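Local coordinates for putative transcriptional regulator protein (Vibrio parahaemolyticus, PDB 3ER6) that probably binds specific DNA sequences as a transcription regulator, the part present here being its DJ-1/PfpI-like domain rather than the AraC-type helix-turn-helix region, at residues D73-L78 with L104-K110; D115-F119 with A132-F138; L127-V133 with D160-L165. The protein carries 1 engineered substitution. One frame throughout, in Å; residues are numbered along the deposited sequence. Where two conformers were deposited one is given.

How the contacts relate
All three contacts lie in the one DJ-1/PfpI-like domain, an α/β fold around a mixed sheet. Contact 1 comes first along the chain, closing the crossover from strand 77-80 through helix 95-106 to strand 110-114. Contacts 2 and 3 follow with alternating segments and share Ala132 and Val133. Contacts 1 and 2 lie on opposite sides of the chain's centre, their centres about 22 Å apart, while the centre of contact 3 is about 15 Å from that of contact 1 and about 12 Å from that of contact 2. Contact 3 touches both neighbours, through Lys110 with Tyr164 and Asn162, and through Ile118 with Leu165. Ala132 and Val133 each meet Leu165 and Ile118, so strand 131-132 bridges sheet and helix 117-124.

Contact 1: D73-L78 with L104-K110; sequences DFTNIL and LHLKGSK
Leu104, in the last turn of helix 95-106, lies over the backbone of Asp73 and Phe74 and the side chains of Thr75 and Leu78. Its chi1 m, chi2 t rotamer puts CD2 in van der Waals contact with Asp73 O (3.6 Å) and CD1 3.9 Å from CD2 of Leu78, the latter an apolar fit suiting leucine between helix and sheet. Gly108 then ends the helix in a Schellman motif, with Gly108 N bonded to His105 O (3.0 Å) and Ser109 N to Leu104 O (3.1 Å); its phi of 102° would jam a CB against the preceding carbonyl. The chain next turns extended and joins strand 77-80 in parallel, Ile77 opposite Lys110 with CA atoms 4.6 Å apart. Lys110 N donates to Asn76 O (2.8 Å) and Leu78 N to Lys110 O (2.8 Å). This is a beta-alpha-beta crossover, whose two strands start here side by side. Ile77 and Lys110 point to the face covered by helix 173-184, where Lys110, its end leading away from segment 73-78, hydrogen-bonds Tyr164 OH through NZ and salt-bridges Glu182. A water accepts from Thr75 N (3.1 Å) and donates to Ser109 OG (2.6 Å). Lys107, fully extended beyond chi1 m, lets NZ donate a short hydrogen bond to Asp73 O (2.6 Å). Lysine and water thus serve Asp73 O and Thr75 N, while Leu104 and Leu78 pack methyl to methyl.

Contact 2: D115-F119 with A132-F138; sequences DTGIF and AVMHSYF
Asp115 has phi 60° and psi -146°, a conformation strained for any residue but glycine, at the sharp bend between strand 110-114 and helix 117-124. From it the carboxylate, with chi1 t, reaches across to His135: NE2 donates to OD1 of Asp115 at 2.8 Å, the oxygen lying at the ring edge near its plane. His135 takes chi1 p to turn its imidazole inward, and Ser82 holds the other Asp115 oxygen. Residues 132-135 run extended and coil into a weakly bonded helical turn at 136-138; across the two segments the nearest CA pairs are Asp115-Met134 (7.4 Å) and Thr116-Phe138 (7.8 Å). The bend is consistent with the nucleophile elbow of the DJ-1/PfpI fold, where relatives commonly carry cysteine; here aspartate occupies it. Met134 (chi1 t, chi2 p, chi3 p) curls its flexible end beside the elbow: CE lies 3.7 Å from Asp115 O, 3.7 Å from Ile118 CB and 3.5 Å from Phe119 CE1, while SD makes a Met-aromatic contact 5.2 Å from the Phe119 centroid, at the ring edge. Ile118 points toward the extended chain, its CD1 4.1 Å from Val133 CG2. Thr116 CG2 approaches Phe138 CD2 to 3.5 Å, and Phe119 CZ reaches Phe138 CB at 4.0 Å. Thr198 of the second subunit packs on His135.

Contact 3: L127-V133 with D160-L165; sequences LQQNKAV and DGNVYL
A two-residue beta hairpin joins strands 157-160 and 163-166 through a type II' turn from Asp160 to Val163, flanked by segment 127-133. Gly161 (phi 69°, psi -124°) sits where a side chain is unwelcome; Asp160 N to Val163 O (2.9 Å) and Val163 N to Asp160 O (3.0 Å) close the turn. Asp160, with chi1 t and chi2 near 0°, aims its carboxylate at the tight bend of Leu127 to Asn130, where OD2 accepts from Gln129 N at 2.9 Å; a short acidic side chain suits a bend offering the NH of Gln129 directly and that of Lys131 through a water. Beyond the carboxylate, toward Leu165, the contact is apolar. Leu127 (chi1 m, chi2 t) swings CD2 to 3.8 Å from Val163 CG1 and 3.9 Å from Leu165 CD1. Leu165, also m and t, slides CD1 to 3.7 Å from the small Ala132 CB, while its CB meets Val133 CG2 at 3.8 Å. Strand 131-132 makes no backbone hydrogen bond to segment 160-165 and pairs with strand 150-151. Two waters finish the seam: one links Gln128 N (3.0 Å) to Asp160 O (2.9 Å), the other accepts from Lys131 N (2.9 Å) and donates to Asp160 OD2 at 2.6 Å.

Contact 1: D73-L78 with L104-K110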
loop_
_atom_site.group_PDB
_atom_site.type_symbol
_atom_site.label_atom_id
_atom_site.label_comp_id
_atom_site.label_asym_id
_atom_site.label_seq_id
_atom_site.Cartn_x
_atom_site.Cartn_y
_atom_site.Cartn_z
ATOM N N ASP A 73 25.833 -0.191 -5.011
ATOM C CA ASP A 73 26.808 0.675 -4.326
ATOM C C ASP A 73 26.338 2.085 -4.239
ATOM O O ASP A 73 26.803 2.832 -3.376
ATOM C CB ASP A 73 28.125 0.739 -5.099
ATOM C CG ASP A 73 28.951 -0.477 -4.915
ATOM O OD1 ASP A 73 28.747 -1.192 -3.878
ATOM O OD2 ASP A 73 29.810 -0.707 -5.817
ATOM N N PHE A 74 25.439 2.451 -5.156
ATOM C CA PHE A 74 24.896 3.818 -5.281
ATOM C C PHE A 74 23.377 3.752 -5.451
ATOM O O PHE A 74 22.877 2.812 -6.035
ATOM C CB PHE A 74 25.522 4.524 -6.521
ATOM C CG PHE A 74 24.673 5.655 -7.103
ATOM C CD1 PHE A 74 24.902 6.985 -6.741
ATOM C CD2 PHE A 74 23.637 5.377 -7.999
ATOM C CE1 PHE A 74 24.109 8.023 -7.242
ATOM C CE2 PHE A 74 22.861 6.390 -8.523
ATOM C CZ PHE A 74 23.099 7.730 -8.150
ATOM N N THR A 75 22.657 4.745 -4.948
ATOM C CA THR A 75 21.238 4.945 -5.334
ATOM C C THR A 75 20.876 6.397 -5.002
ATOM O O THR A 75 21.448 6.978 -4.094
ATOM C CB THR A 75 20.265 3.967 -4.555
ATOM O OG1 THR A 75 18.922 4.069 -5.074
ATOM C CG2 THR A 75 20.255 4.251 -2.993
ATOM N N ASN A 76 19.917 6.968 -5.719
ATOM C CA ASN A 76 19.478 8.327 -5.457
ATOM C C ASN A 76 18.622 8.312 -4.206
ATOM O O ASN A 76 18.752 9.197 -3.348
ATOM C CB ASN A 76 18.680 8.875 -6.642
ATOM C CG ASN A 76 19.505 8.920 -7.922
ATOM O OD1 ASN A 76 19.435 8.022 -8.767
ATOM N ND2 ASN A 76 20.294 9.981 -8.064
ATOM N N ILE A 77 17.699 7.330 -4.159
ATOM C CA ILE A 77 16.779 7.178 -3.006
ATOM C C ILE A 77 16.859 5.745 -2.465
ATOM O O ILE A 77 16.913 4.788 -3.250
ATOM C CB ILE A 77 15.326 7.436 -3.401
ATOM C CG1 ILE A 77 15.162 8.865 -3.980
ATOM C CG2 ILE A 77 14.410 7.233 -2.203
ATOM C CD1 ILE A 77 13.856 8.959 -4.901
ATOM N N LEU A 78 16.895 5.619 -1.126
ATOM C CA LEU A 78 16.715 4.324 -0.471
ATOM C C LEU A 78 15.447 4.423 0.365
ATOM O O LEU A 78 15.346 5.329 1.188
ATOM C CB LEU A 78 17.932 3.930 0.400
ATOM C CG LEU A 78 17.746 2.699 1.332
ATOM C CD1 LEU A 78 17.707 1.342 0.571
ATOM C CD2 LEU A 78 18.799 2.597 2.479
ATOM N N LEU A 104 25.398 4.370 2.453
ATOM C CA LEU A 104 24.607 5.060 1.446
ATOM C C LEU A 104 24.268 6.468 1.951
ATOM O O LEU A 104 24.339 7.451 1.196
ATOM C CB LEU A 104 23.313 4.293 1.099
ATOM C CG LEU A 104 23.407 3.028 0.239
ATOM C CD1 LEU A 104 21.989 2.281 0.249
ATOM C CD2 LEU A 104 23.940 3.293 -1.193
ATOM N N HIS A 105 23.891 6.571 3.226
ATOM C CA HIS A 105 23.602 7.898 3.787
ATOM C C HIS A 105 24.828 8.837 3.764
ATOM O O HIS A 105 24.729 9.995 3.355
ATOM C CB HIS A 105 23.107 7.777 5.206
ATOM C CG HIS A 105 22.859 9.093 5.854
ATOM N ND1 HIS A 105 23.574 9.523 6.949
ATOM C CD2 HIS A 105 21.968 10.076 5.572
ATOM C CE1 HIS A 105 23.128 10.709 7.329
ATOM N NE2 HIS A 105 22.167 11.074 6.502
ATOM N N LEU A 106 25.979 8.327 4.223
ATOM C CA LEU A 106 27.241 9.077 4.145
ATOM C C LEU A 106 27.550 9.501 2.725
ATOM O O LEU A 106 28.102 10.575 2.499
ATOM C CB LEU A 106 28.404 8.246 4.708
ATOM C CG LEU A 106 28.316 7.946 6.221
ATOM C CD1 LEU A 106 29.438 6.994 6.784
ATOM C CD2 LEU A 106 28.229 9.241 7.052
ATOM N N LYS A 107 27.222 8.668 1.742
ATOM C CA LYS A 107 27.482 9.044 0.341
ATOM C C LYS A 107 26.454 10.008 -0.279
ATOM O O LYS A 107 26.607 10.385 -1.433
ATOM C CB LYS A 107 27.556 7.815 -0.567
ATOM C CG LYS A 107 28.690 6.817 -0.302
ATOM C CD LYS A 107 28.338 5.530 -1.113
ATOM C CE LYS A 107 29.310 4.321 -0.914
ATOM N NZ LYS A 107 28.649 3.058 -1.522
ATOM N N GLY A 108 25.395 10.370 0.449
ATOM C CA GLY A 108 24.444 11.352 -0.065
ATOM C C GLY A 108 23.123 10.833 -0.633
ATOM O O GLY A 108 22.326 11.617 -1.164
ATOM N N SER A 109 22.876 9.529 -0.521
ATOM C CA SER A 109 21.558 8.969 -0.907
ATOM C C SER A 109 20.461 9.660 -0.110
ATOM O O SER A 109 20.658 9.951 1.072
ATOM C CB SER A 109 21.521 7.437 -0.585
ATOM O OG SER A 109 22.367 6.747 -1.508
ATOM N N LYS A 110 19.300 9.939 -0.706
ATOM C CA LYS A 110 18.154 10.271 0.146
ATOM C C LYS A 110 17.692 9.007 0.868
ATOM O O LYS A 110 17.641 7.939 0.236
ATOM C CB LYS A 110 16.990 10.888 -0.636
ATOM C CG LYS A 110 17.321 12.236 -1.262
ATOM C CD LYS A 110 16.118 12.707 -2.116
ATOM C CE LYS A 110 16.429 14.009 -2.811
ATOM N NZ LYS A 110 16.915 14.969 -1.803
HETATM O O HOH W 1 24.338 6.605 -3.168
HETATM O O HOH W 2 20.475 11.358 -3.881
#

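Contact 2: D115-F119 with A132-F138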
loop_
_atom_site.group_PDB
_atom_site.type_symbol
_atom_site.label_atom_id
_atom_site.label_comp_id
_atom_site.label_asym_id
_atom_site.label_seq_id
_atom_site.Cartn_x
_atom_site.Cartn_y
_atom_site.Cartn_z
ATOM N N ASP A 115 6.898 4.020 8.510
ATOM C CA ASP A 115 6.388 3.124 9.502
ATOM C C ASP A 115 7.585 2.798 10.422
ATOM O O ASP A 115 8.442 3.671 10.645
ATOM C CB ASP A 115 5.788 1.853 8.857
ATOM C CG ASP A 115 4.919 0.999 9.855
ATOM O OD1 ASP A 115 4.648 1.395 11.014
ATOM O OD2 ASP A 115 4.489 -0.082 9.456
ATOM N N THR A 116 7.651 1.580 10.941
ATOM C CA THR A 116 8.768 1.207 11.868
ATOM C C THR A 116 10.192 1.173 11.219
ATOM O O THR A 116 11.189 1.029 11.910
ATOM C CB THR A 116 8.481 -0.080 12.663
ATOM O OG1 THR A 116 8.241 -1.178 11.785
ATOM C CG2 THR A 116 7.256 0.118 13.559
ATOM N N GLY A 117 10.277 1.299 9.905
ATOM C CA GLY A 117 11.572 1.647 9.238
ATOM C C GLY A 117 12.213 2.845 9.937
ATOM O O GLY A 117 13.468 3.010 9.915
ATOM N N ILE A 118 11.393 3.686 10.566
ATOM C CA ILE A 118 11.956 4.816 11.343
ATOM C C ILE A 118 12.895 4.339 12.498
ATOM O O ILE A 118 13.929 4.978 12.769
ATOM C CB ILE A 118 10.866 5.841 11.823
ATOM C CG1 ILE A 118 10.220 6.508 10.608
ATOM C CG2 ILE A 118 11.511 6.927 12.800
ATOM C CD1 ILE A 118 8.867 7.091 10.866
ATOM N N PHE A 119 12.577 3.200 13.106
ATOM C CA PHE A 119 13.394 2.642 14.175
ATOM C C PHE A 119 14.782 2.278 13.600
ATOM O O PHE A 119 15.794 2.358 14.322
ATOM C CB PHE A 119 12.755 1.375 14.784
ATOM C CG PHE A 119 11.621 1.652 15.738
ATOM C CD1 PHE A 119 10.411 2.193 15.285
ATOM C CD2 PHE A 119 11.761 1.358 17.108
ATOM C CE1 PHE A 119 9.368 2.435 16.174
ATOM C CE2 PHE A 119 10.719 1.623 17.992
ATOM C CZ PHE A 119 9.525 2.145 17.520
ATOM N N ALA A 132 12.344 12.964 15.694
ATOM C CA ALA A 132 11.695 11.987 14.812
ATOM C C ALA A 132 10.207 12.080 14.971
ATOM O O ALA A 132 9.701 12.865 15.772
ATOM C CB ALA A 132 12.144 10.550 15.167
ATOM N N VAL A 133 9.525 11.211 14.246
ATOM C CA VAL A 133 8.065 11.068 14.363
ATOM C C VAL A 133 7.719 9.575 14.520
ATOM O O VAL A 133 8.417 8.721 13.999
ATOM C CB VAL A 133 7.374 11.662 13.089
ATOM C CG1 VAL A 133 7.626 13.179 13.003
ATOM C CG2 VAL A 133 7.867 10.940 11.780
ATOM N N MET A 134 6.649 9.237 15.234
ATOM C CA MET A 134 6.199 7.850 15.188
ATOM C C MET A 134 4.711 7.871 15.416
ATOM O O MET A 134 4.220 8.820 16.074
ATOM C CB MET A 134 6.926 6.986 16.231
ATOM C CG MET A 134 6.515 5.492 16.285
ATOM S SD MET A 134 6.466 4.529 14.692
ATOM C CE MET A 134 8.055 4.899 14.081
ATOM N N HIS A 135 3.979 6.884 14.892
ATOM C CA HIS A 135 2.546 6.852 15.121
ATOM C C HIS A 135 2.272 6.346 16.554
ATOM O O HIS A 135 3.178 5.816 17.248
ATOM C CB HIS A 135 1.818 6.001 14.050
ATOM C CG HIS A 135 2.443 4.666 13.808
ATOM N ND1 HIS A 135 2.505 3.691 14.772
ATOM C CD2 HIS A 135 3.081 4.160 12.714
ATOM C CE1 HIS A 135 3.131 2.632 14.281
ATOM N NE2 HIS A 135 3.494 2.895 13.038
ATOM N N SER A 136 1.036 6.501 17.015
ATOM C CA SER A 136 0.693 6.187 18.394
ATOM C C SER A 136 0.900 4.731 18.769
ATOM O O SER A 136 1.183 4.415 19.924
ATOM C CB SER A 136 -0.767 6.577 18.689
ATOM O OG SER A 136 -0.924 7.984 18.582
ATOM N N TYR A 137 0.734 3.830 17.803
ATOM C CA TYR A 137 0.849 2.418 18.155
ATOM C C TYR A 137 2.281 2.087 18.662
ATOM O O TYR A 137 2.449 1.346 19.649
ATOM C CB TYR A 137 0.452 1.497 16.992
ATOM C CG TYR A 137 0.355 0.073 17.476
ATOM C CD1 TYR A 137 -0.625 -0.289 18.377
ATOM C CD2 TYR A 137 1.285 -0.881 17.100
ATOM C CE1 TYR A 137 -0.721 -1.576 18.848
ATOM C CE2 TYR A 137 1.216 -2.160 17.583
ATOM C CZ TYR A 137 0.208 -2.499 18.456
ATOM O OH TYR A 137 0.140 -3.766 18.943
ATOM N N PHE A 138 3.308 2.639 18.019
ATOM C CA PHE A 138 4.672 2.353 18.461
ATOM C C PHE A 138 5.437 3.520 19.146
ATOM O O PHE A 138 6.643 3.406 19.390
ATOM C CB PHE A 138 5.505 1.691 17.336
ATOM C CG PHE A 138 5.236 0.195 17.195
ATOM C CD1 PHE A 138 5.375 -0.650 18.296
ATOM C CD2 PHE A 138 4.854 -0.366 15.988
ATOM C CE1 PHE A 138 5.135 -1.997 18.209
ATOM C CE2 PHE A 138 4.598 -1.711 15.900
ATOM C CZ PHE A 138 4.729 -2.530 17.010
#

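Contact 3: L127-V133 with D160-L165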
loop_
_atom_site.group_PDB
_atom_site.type_symbol
_atom_site.label_atom_id
_atom_site.label_comp_id
_atom_site.label_asym_id
_atom_site.label_seq_id
_atom_site.Cartn_x
_atom_site.Cartn_y
_atom_site.Cartn_z
ATOM N N LEU A 127 19.792 10.586 11.845
ATOM C CA LEU A 127 19.161 11.854 12.158
ATOM C C LEU A 127 20.186 12.821 12.752
ATOM O O LEU A 127 20.701 12.581 13.840
ATOM C CB LEU A 127 17.984 11.606 13.086
ATOM C CG LEU A 127 16.838 10.829 12.376
ATOM C CD1 LEU A 127 15.863 10.271 13.457
ATOM C CD2 LEU A 127 16.077 11.698 11.312
ATOM N N GLN A 128 20.494 13.891 12.026
ATOM C CA GLN A 128 21.484 14.876 12.473
ATOM C C GLN A 128 21.009 15.648 13.713
ATOM O O GLN A 128 21.809 16.001 14.574
ATOM C CB GLN A 128 21.820 15.808 11.332
ATOM C CG GLN A 128 22.705 17.020 11.729
ATOM C CD GLN A 128 24.172 16.667 12.121
ATOM O OE1 GLN A 128 25.139 16.991 11.398
ATOM N NE2 GLN A 128 24.326 16.028 13.267
ATOM N N GLN A 129 19.701 15.873 13.815
ATOM C CA GLN A 129 19.116 16.700 14.877
ATOM C C GLN A 129 18.461 15.899 15.986
ATOM O O GLN A 129 17.863 16.468 16.949
ATOM C CB GLN A 129 18.075 17.630 14.276
ATOM C CG GLN A 129 18.652 18.663 13.325
ATOM C CD GLN A 129 17.729 19.886 13.227
ATOM O OE1 GLN A 129 16.762 20.022 14.009
ATOM N NE2 GLN A 129 18.005 20.768 12.271
ATOM N N ASN A 130 18.513 14.580 15.859
ATOM C CA ASN A 130 17.877 13.755 16.857
ATOM C C ASN A 130 16.413 14.137 17.136
ATOM O O ASN A 130 15.981 14.088 18.283
ATOM C CB ASN A 130 18.664 13.737 18.186
ATOM C CG ASN A 130 19.773 12.659 18.193
ATOM O OD1 ASN A 130 20.427 12.423 19.216
ATOM N ND2 ASN A 130 20.013 12.036 17.034
ATOM N N LYS A 131 15.639 14.417 16.087
ATOM C CA LYS A 131 14.180 14.491 16.243
ATOM C C LYS A 131 13.460 13.543 15.279
ATOM O O LYS A 131 13.904 13.354 14.154
ATOM C CB LYS A 131 13.668 15.926 16.023
ATOM C CG LYS A 131 14.368 16.930 16.929
ATOM C CD LYS A 131 13.974 18.360 16.609
ATOM C CE LYS A 131 14.270 19.253 17.834
ATOM N NZ LYS A 131 13.360 20.441 17.903
ATOM N N ALA A 132 12.344 12.964 15.694
ATOM C CA ALA A 132 11.695 11.987 14.812
ATOM C C ALA A 132 10.207 12.080 14.971
ATOM O O ALA A 132 9.701 12.865 15.772
ATOM C CB ALA A 132 12.144 10.550 15.167
ATOM N N VAL A 133 9.525 11.211 14.246
ATOM C CA VAL A 133 8.065 11.068 14.363
ATOM C C VAL A 133 7.719 9.575 14.520
ATOM O O VAL A 133 8.417 8.721 13.999
ATOM C CB VAL A 133 7.374 11.662 13.089
ATOM C CG1 VAL A 133 7.626 13.179 13.003
ATOM C CG2 VAL A 133 7.867 10.940 11.780
ATOM N N ASP A 160 15.059 15.857 7.736
ATOM C CA ASP A 160 16.255 16.299 8.452
ATOM C C ASP A 160 17.399 16.012 7.492
ATOM O O ASP A 160 17.892 14.861 7.349
ATOM C CB ASP A 160 16.398 15.495 9.743
ATOM C CG ASP A 160 17.631 15.889 10.580
ATOM O OD1 ASP A 160 18.409 16.766 10.177
ATOM O OD2 ASP A 160 17.792 15.303 11.662
ATOM N N GLY A 161 17.806 17.048 6.781
ATOM C CA GLY A 161 18.899 16.872 5.838
ATOM C C GLY A 161 18.371 15.995 4.714
ATOM O O GLY A 161 17.361 16.330 4.081
ATOM N N ASN A 162 19.050 14.886 4.454
ATOM C CA ASN A 162 18.566 13.973 3.419
ATOM C C ASN A 162 17.809 12.786 3.927
ATOM O O ASN A 162 17.675 11.790 3.197
ATOM C CB ASN A 162 19.721 13.476 2.560
ATOM C CG ASN A 162 19.888 14.321 1.370
ATOM O OD1 ASN A 162 18.920 14.567 0.614
ATOM N ND2 ASN A 162 21.092 14.825 1.188
ATOM N N VAL A 163 17.340 12.877 5.163
ATOM C CA VAL A 163 16.599 11.774 5.774
ATOM C C VAL A 163 15.131 12.213 5.856
ATOM O O VAL A 163 14.806 13.268 6.419
ATOM C CB VAL A 163 17.157 11.404 7.197
ATOM C CG1 VAL A 163 16.360 10.229 7.810
ATOM C CG2 VAL A 163 18.644 11.110 7.122
ATOM N N TYR A 164 14.242 11.401 5.312
ATOM C CA TYR A 164 12.801 11.683 5.268
ATOM C C TYR A 164 12.073 10.631 6.075
ATOM O O TYR A 164 12.199 9.433 5.792
ATOM C CB TYR A 164 12.283 11.590 3.802
ATOM C CG TYR A 164 12.936 12.552 2.862
ATOM C CD1 TYR A 164 12.213 13.652 2.356
ATOM C CD2 TYR A 164 14.251 12.361 2.449
ATOM C CE1 TYR A 164 12.785 14.545 1.455
ATOM C CE2 TYR A 164 14.876 13.279 1.564
ATOM C CZ TYR A 164 14.130 14.367 1.097
ATOM O OH TYR A 164 14.720 15.253 0.248
ATOM N N LEU A 165 11.311 11.056 7.065
ATOM C CA LEU A 165 10.583 10.177 7.907
ATOM C C LEU A 165 9.064 10.338 7.697
ATOM O O LEU A 165 8.520 11.467 7.709
ATOM C CB LEU A 165 10.854 10.464 9.414
ATOM C CG LEU A 165 12.310 10.529 9.933
ATOM C CD1 LEU A 165 12.279 10.772 11.466
ATOM C CD2 LEU A 165 13.098 9.238 9.598
HETATM O O HOH W 3 19.924 13.861 9.129
HETATM O O HOH W 4 15.791 15.112 13.307
#